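Local coordinates for protein serine Recombinase (Sulfolobus solfataricus, PDB 3LHF) that probably binds DNA and exchanges its strands during movement of the transposon that encodes it, this chain being the resolvase-type catalytic domain of the longer protein, at residues A8-S12 with S13-D17; F51-L54 with L55-L59. The protein carries 1 engineered substitution. All coordinates share one frame; numbering follows the deposited sequence.

Contact 1 of 2, residues A8-S12 with S13-D17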
ATOM      1  N   ALA D   8     -11.971   1.184 -13.139  1.00 42.51           N
ATOM      2  CA  ALA D   8     -12.997   1.663 -12.258  1.00 42.33           C
ATOM      3  C   ALA D   8     -13.323   0.673 -11.167  1.00 44.40           C
ATOM      4  O   ALA D   8     -13.279  -0.502 -11.386  1.00 45.93           O
ATOM      5  CB  ALA D   8     -14.204   1.995 -13.039  1.00 40.69           C
ATOM      6  N   ARG D   9     -13.624   1.178  -9.986  1.00 45.52           N
ATOM      7  CA  ARG D   9     -13.978   0.366  -8.854  1.00 43.03           C
ATOM      8  C   ARG D   9     -14.965   1.074  -7.956  1.00 44.70           C
ATOM      9  O   ARG D   9     -14.937   2.267  -7.835  1.00 42.79           O
ATOM     10  CB  ARG D   9     -12.727   0.041  -8.060  1.00 44.19           C
ATOM     11  CG  ARG D   9     -12.946  -0.914  -6.965  1.00 44.18           C
ATOM     12  CD  ARG D   9     -11.839  -0.845  -5.978  1.00 48.28           C
ATOM     13  NE  ARG D   9     -11.511   0.522  -5.613  1.00 45.68           N
ATOM     14  CZ  ARG D   9     -12.043   1.194  -4.603  1.00 43.49           C
ATOM     15  NH1 ARG D   9     -12.949   0.654  -3.833  1.00 39.91           N
ATOM     16  NH2 ARG D   9     -11.664   2.423  -4.376  1.00 47.13           N
ATOM     17  N   VAL D  10     -15.838   0.318  -7.328  1.00 48.38           N
ATOM     18  CA  VAL D  10     -16.637   0.810  -6.240  1.00 48.68           C
ATOM     19  C   VAL D  10     -16.578  -0.228  -5.171  1.00 50.78           C
ATOM     20  O   VAL D  10     -16.336  -1.375  -5.440  1.00 44.14           O
ATOM     21  CB  VAL D  10     -18.094   1.061  -6.594  1.00 50.22           C
ATOM     22  CG1 VAL D  10     -18.224   2.025  -7.713  1.00 46.02           C
ATOM     23  CG2 VAL D  10     -18.804  -0.204  -6.874  1.00 51.76           C
ATOM     24  N   SER D  11     -16.755   0.219  -3.943  1.00 57.55           N
ATOM     25  CA  SER D  11     -16.618  -0.628  -2.774  1.00 54.31           C
ATOM     26  C   SER D  11     -17.607  -1.746  -2.595  1.00 55.41           C
ATOM     27  O   SER D  11     -17.240  -2.807  -2.182  1.00 58.99           O
ATOM     28  CB  SER D  11     -16.553   0.217  -1.527  1.00 55.63           C
ATOM     29  OG  SER D  11     -15.214   0.514  -1.265  1.00 62.02           O
ATOM     30  N   SER D  12     -18.861  -1.491  -2.905  1.00 55.20           N
ATOM     31  CA  SER D  12     -19.939  -2.368  -2.516  1.00 58.49           C
ATOM     32  C   SER D  12     -20.907  -2.665  -3.649  1.00 60.58           C
ATOM     33  O   SER D  12     -20.976  -1.949  -4.611  1.00 55.73           O
ATOM     34  CB  SER D  12     -20.669  -1.758  -1.323  1.00 57.82           C
ATOM     35  OG  SER D  12     -22.020  -2.115  -1.288  1.00 59.69           O
ATOM     36  N   SER D  13     -21.662  -3.736  -3.506  1.00 63.14           N
ATOM     37  CA  SER D  13     -22.670  -4.134  -4.471  1.00 60.48           C
ATOM     38  C   SER D  13     -23.829  -3.154  -4.524  1.00 58.95           C
ATOM     39  O   SER D  13     -24.582  -3.138  -5.467  1.00 58.35           O
ATOM     40  CB  SER D  13     -23.149  -5.546  -4.199  1.00 60.43           C
ATOM     41  OG  SER D  13     -24.079  -5.582  -3.156  1.00 64.02           O
ATOM     42  N   THR D  14     -23.906  -2.317  -3.503  1.00 62.47           N
ATOM     43  CA  THR D  14     -24.900  -1.278  -3.337  1.00 60.80           C
ATOM     44  C   THR D  14     -24.688  -0.089  -4.248  1.00 59.08           C
ATOM     45  O   THR D  14     -25.609   0.608  -4.589  1.00 55.15           O
ATOM     46  CB  THR D  14     -24.840  -0.748  -1.911  1.00 58.83           C
ATOM     47  OG1 THR D  14     -23.489  -0.460  -1.575  1.00 57.42           O
ATOM     48  CG2 THR D  14     -25.323  -1.775  -0.966  1.00 59.02           C
ATOM     49  N   GLN D  15     -23.447   0.134  -4.622  1.00 57.76           N
ATOM     50  CA  GLN D  15     -23.063   1.245  -5.454  1.00 59.64           C
ATOM     51  C   GLN D  15     -22.962   0.834  -6.925  1.00 58.24           C
ATOM     52  O   GLN D  15     -22.365   1.518  -7.718  1.00 56.94           O
ATOM     53  CB  GLN D  15     -21.754   1.819  -4.947  1.00 58.16           C
ATOM     54  CG  GLN D  15     -21.458   1.449  -3.530  1.00 54.43           C
ATOM     55  CD  GLN D  15     -20.190   2.068  -3.010  1.00 59.70           C
ATOM     56  OE1 GLN D  15     -19.172   1.418  -2.904  1.00 57.93           O
ATOM     57  NE2 GLN D  15     -20.256   3.333  -2.669  1.00 60.17           N
ATOM     58  N   LYS D  16     -23.579  -0.288  -7.259  1.00 55.11           N
ATOM     59  CA  LYS D  16     -23.451  -0.927  -8.552  1.00 57.01           C
ATOM     60  C   LYS D  16     -23.937  -0.066  -9.708  1.00 59.29           C
ATOM     61  O   LYS D  16     -23.368  -0.047 -10.765  1.00 56.89           O
ATOM     62  CB  LYS D  16     -24.230  -2.238  -8.547  1.00 56.76           C
ATOM     63  CG  LYS D  16     -25.734  -2.066  -8.408  1.00 55.44           C
ATOM     64  CD  LYS D  16     -26.413  -3.312  -7.918  1.00 52.23           C
ATOM     65  CE  LYS D  16     -26.770  -4.240  -9.043  1.00 52.02           C
ATOM     66  NZ  LYS D  16     -28.183  -4.144  -9.432  1.00 47.35           N
ATOM     67  N   ASP D  17     -25.032   0.613  -9.501  1.00 55.96           N
ATOM     68  CA  ASP D  17     -25.520   1.536 -10.461  1.00 56.50           C
ATOM     69  C   ASP D  17     -24.579   2.721 -10.634  1.00 59.14           C
ATOM     70  O   ASP D  17     -24.413   3.254 -11.712  1.00 53.14           O
ATOM     71  CB  ASP D  17     -26.910   1.913 -10.062  1.00 58.09           C
ATOM     72  CG  ASP D  17     -27.727   0.712  -9.726  1.00 64.50           C
ATOM     73  OD1 ASP D  17     -28.272   0.633  -8.619  1.00 67.27           O
ATOM     74  OD2 ASP D  17     -27.798  -0.176 -10.565  1.00 58.39           O
TER
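In the turn between strand 3-10 and helix 16-29 of the resolvase-type domain, Gln15 reaches back to the backbone of Ser12. Its OE1 accepts the Ser12 N-H at 2.9 Å. That donor lies in the plane of the Gln15 amide, on a lone pair, but the N-H...O angle is only 133°. Ser11 N sits equally near, 2.9 Å from Gln15 OE1. The Gln15 side chain is extended beyond CG (chi2 -177°), which carries the amide across to Ser12 N. The backbone answers in the other direction: Gln15 N donates to Ser12 O at 3.2 Å. Gln15 is the N-cap residue of helix 16-29. The contact spans the turn from strand 3-10 to that helix, the first half of a beta-alpha-beta unit. In serine recombinases the nucleophilic serine typically follows the first strand of this domain, consistent with this turn lying near the active site. The Val10 and Gln15 side chains run antiparallel past one another, with Val10 CG2 4.1 Å from Gln15 CB. With an alanine here in place of Gln15, Ser12 N would probably lose its side-chain acceptor, leaving the turn to the backbone bond to Ser12 O. Ser11 OG turns elsewhere, to a hydrogen bond with Glu104.

Contact 2 of 2, residues F51-L54 with L55-L59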
ATOM      1  N   PHE D  51      -7.905  -5.483 -10.769  1.00 51.96           N
ATOM      2  CA  PHE D  51      -6.692  -4.792 -10.440  1.00 49.92           C
ATOM      3  C   PHE D  51      -5.448  -5.586 -10.818  1.00 46.91           C
ATOM      4  O   PHE D  51      -4.553  -5.080 -11.447  1.00 43.74           O
ATOM      5  CB  PHE D  51      -6.729  -4.512  -8.947  1.00 47.08           C
ATOM      6  CG  PHE D  51      -5.541  -3.824  -8.440  1.00 44.37           C
ATOM      7  CD1 PHE D  51      -5.390  -2.484  -8.623  1.00 44.14           C
ATOM      8  CD2 PHE D  51      -4.580  -4.512  -7.784  1.00 41.98           C
ATOM      9  CE1 PHE D  51      -4.319  -1.870  -8.171  1.00 42.10           C
ATOM     10  CE2 PHE D  51      -3.511  -3.901  -7.334  1.00 44.87           C
ATOM     11  CZ  PHE D  51      -3.370  -2.574  -7.521  1.00 45.98           C
ATOM     12  N   LEU D  52      -5.407  -6.841 -10.418  1.00 48.09           N
ATOM     13  CA  LEU D  52      -4.255  -7.698 -10.654  1.00 46.80           C
ATOM     14  C   LEU D  52      -4.004  -7.918 -12.134  1.00 47.25           C
ATOM     15  O   LEU D  52      -2.878  -7.978 -12.581  1.00 41.85           O
ATOM     16  CB  LEU D  52      -4.395  -9.024  -9.924  1.00 50.25           C
ATOM     17  CG  LEU D  52      -4.190  -8.999  -8.411  1.00 49.14           C
ATOM     18  CD1 LEU D  52      -4.897 -10.120  -7.751  1.00 45.84           C
ATOM     19  CD2 LEU D  52      -2.772  -8.997  -8.052  1.00 45.19           C
ATOM     20  N   LYS D  53      -5.083  -8.036 -12.878  1.00 47.57           N
ATOM     21  CA  LYS D  53      -4.996  -8.141 -14.296  1.00 46.12           C
ATOM     22  C   LYS D  53      -4.395  -6.906 -14.911  1.00 45.10           C
ATOM     23  O   LYS D  53      -3.522  -6.997 -15.723  1.00 48.93           O
ATOM     24  CB  LYS D  53      -6.391  -8.346 -14.861  1.00 46.05           C
ATOM     25  CG  LYS D  53      -6.433  -8.743 -16.292  1.00 46.30           C
ATOM     26  CD  LYS D  53      -7.109  -7.716 -17.114  1.00 50.29           C
ATOM     27  CE  LYS D  53      -8.163  -8.306 -18.019  1.00 50.61           C
ATOM     28  NZ  LYS D  53      -8.598  -7.333 -19.033  1.00 51.61           N
ATOM     29  N   LEU D  54      -4.867  -5.747 -14.515  1.00 40.68           N
ATOM     30  CA  LEU D  54      -4.312  -4.521 -15.016  1.00 42.18           C
ATOM     31  C   LEU D  54      -2.868  -4.411 -14.633  1.00 43.56           C
ATOM     32  O   LEU D  54      -2.044  -4.110 -15.428  1.00 41.53           O
ATOM     33  CB  LEU D  54      -5.059  -3.348 -14.398  1.00 42.43           C
ATOM     34  CG  LEU D  54      -4.479  -1.950 -14.492  1.00 42.72           C
ATOM     35  CD1 LEU D  54      -4.157  -1.576 -15.875  1.00 40.81           C
ATOM     36  CD2 LEU D  54      -5.417  -0.959 -13.919  1.00 43.04           C
ATOM     37  N   LEU D  55      -2.572  -4.673 -13.383  1.00 44.82           N
ATOM     38  CA  LEU D  55      -1.232  -4.554 -12.905  1.00 42.86           C
ATOM     39  C   LEU D  55      -0.406  -5.522 -13.693  1.00 48.47           C
ATOM     40  O   LEU D  55       0.661  -5.190 -14.140  1.00 50.58           O
ATOM     41  CB  LEU D  55      -1.188  -4.926 -11.438  1.00 44.49           C
ATOM     42  CG  LEU D  55      -0.002  -4.526 -10.580  1.00 50.36           C
ATOM     43  CD1 LEU D  55       0.919  -5.653 -10.420  1.00 52.50           C
ATOM     44  CD2 LEU D  55       0.730  -3.331 -11.092  1.00 51.63           C
ATOM     45  N   ARG D  56      -0.940  -6.713 -13.896  1.00 46.34           N
ATOM     46  CA  ARG D  56      -0.238  -7.753 -14.589  1.00 44.99           C
ATOM     47  C   ARG D  56       0.064  -7.288 -15.993  1.00 48.54           C
ATOM     48  O   ARG D  56       1.150  -7.465 -16.483  1.00 50.17           O
ATOM     49  CB  ARG D  56      -1.080  -9.025 -14.607  1.00 43.83           C
ATOM     50  CG  ARG D  56      -0.485 -10.185 -13.893  1.00 40.27           C
ATOM     51  CD  ARG D  56      -1.503 -10.973 -13.135  1.00 41.95           C
ATOM     52  NE  ARG D  56      -0.977 -11.411 -11.859  1.00 50.29           N
ATOM     53  CZ  ARG D  56      -1.622 -12.146 -10.969  1.00 48.61           C
ATOM     54  NH1 ARG D  56      -2.836 -12.563 -11.194  1.00 51.44           N
ATOM     55  NH2 ARG D  56      -1.043 -12.462  -9.843  1.00 51.23           N
ATOM     56  N   MET D  57      -0.889  -6.635 -16.622  1.00 49.63           N
ATOM     57  CA  MET D  57      -0.673  -6.107 -17.944  1.00 47.11           C
ATOM     58  C   MET D  57       0.442  -5.072 -17.958  1.00 51.65           C
ATOM     59  O   MET D  57       1.263  -5.059 -18.849  1.00 53.24           O
ATOM     60  CB  MET D  57      -1.957  -5.504 -18.490  1.00 41.31           C
ATOM     61  CG  MET D  57      -2.973  -6.499 -18.964  1.00 41.77           C
ATOM     62  SD  MET D  57      -4.523  -5.828 -19.529  1.00 45.10           S
ATOM     63  CE  MET D  57      -4.107  -5.255 -21.121  1.00 39.74           C
ATOM     64  N   ILE D  58       0.483  -4.199 -16.968  1.00 49.94           N
ATOM     65  CA  ILE D  58       1.462  -3.137 -16.965  1.00 53.54           C
ATOM     66  C   ILE D  58       2.858  -3.721 -16.904  1.00 54.52           C
ATOM     67  O   ILE D  58       3.775  -3.217 -17.499  1.00 54.32           O
ATOM     68  CB  ILE D  58       1.233  -2.135 -15.856  1.00 52.50           C
ATOM     69  CG1 ILE D  58      -0.114  -1.464 -16.047  1.00 51.58           C
ATOM     70  CG2 ILE D  58       2.319  -1.102 -15.864  1.00 47.94           C
ATOM     71  CD1 ILE D  58      -0.154  -0.031 -15.650  1.00 51.44           C
ATOM     72  N   LEU D  59       2.990  -4.818 -16.194  1.00 51.48           N
ATOM     73  CA  LEU D  59       4.262  -5.473 -16.056  1.00 54.18           C
ATOM     74  C   LEU D  59       4.679  -6.123 -17.357  1.00 55.27           C
ATOM     75  O   LEU D  59       5.801  -6.551 -17.498  1.00 54.35           O
ATOM     76  CB  LEU D  59       4.217  -6.494 -14.937  1.00 56.53           C
ATOM     77  CG  LEU D  59       4.049  -5.951 -13.531  1.00 52.36           C
ATOM     78  CD1 LEU D  59       3.162  -6.833 -12.751  1.00 50.55           C
ATOM     79  CD2 LEU D  59       5.366  -5.812 -12.860  1.00 53.65           C
TER
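Residues 51-54 and 55-59 run on as one helix, and four i to i+4 backbone hydrogen bonds join them. Leu55 N donates to Phe51 O at 2.8 Å, and Arg56 N to Leu52 O at 2.7 Å. Met57 N bonds Lys53 O, and Ile58 N bonds Leu54 O. The side chains pair with the same spacing. Leu54 and Ile58 run alongside each other in the same direction, with Leu54 CD1 4.0 Å from Ile58 CG1. Leu54 CG is anti to the backbone N, chi1 166°, which helps set CD1 beside Ile58. Both residues pack on Val66 of strand 63-68. Lys53 and Met57 make a similar pair. Here the aliphatic Lys53 CD meets Met57 SD at 4.0 Å. Arg56 bends back along the helix and lays one face of its guanidinium over Leu52 CB, which is offset toward the rim of the group. Its NH1 is 4.1 Å from Leu52 CB. Arg56 NH2 makes a salt bridge with Glu84 of the second subunit, and Leu52 and Leu55 pack on that same residue. The arrangement is that of an alpha helix packed between the parallel sheet of the resolvase-type domain and the second subunit.

In the fold
From the N terminus, strand 3-10 leads straight into contact 1, which closes the short turn into helix 16-29. The chain then returns through strand 35-40, completing the first beta-alpha-beta unit, and reaches helix 49-58. Contact 2 lies wholly within that helix and closes no loop. The two contacts follow in series, neither nested nor crossed. Their centres are about 20 Å apart and their nearest atoms about 7 Å, without touching. The parallel sheet connects them: Val10 rests on helix 16-29, whereas Phe51 and Leu54 of helix 49-58 pack on Tyr7 of strand 3-10. Contact 2 also adjoins the second subunit, which does not touch contact 1.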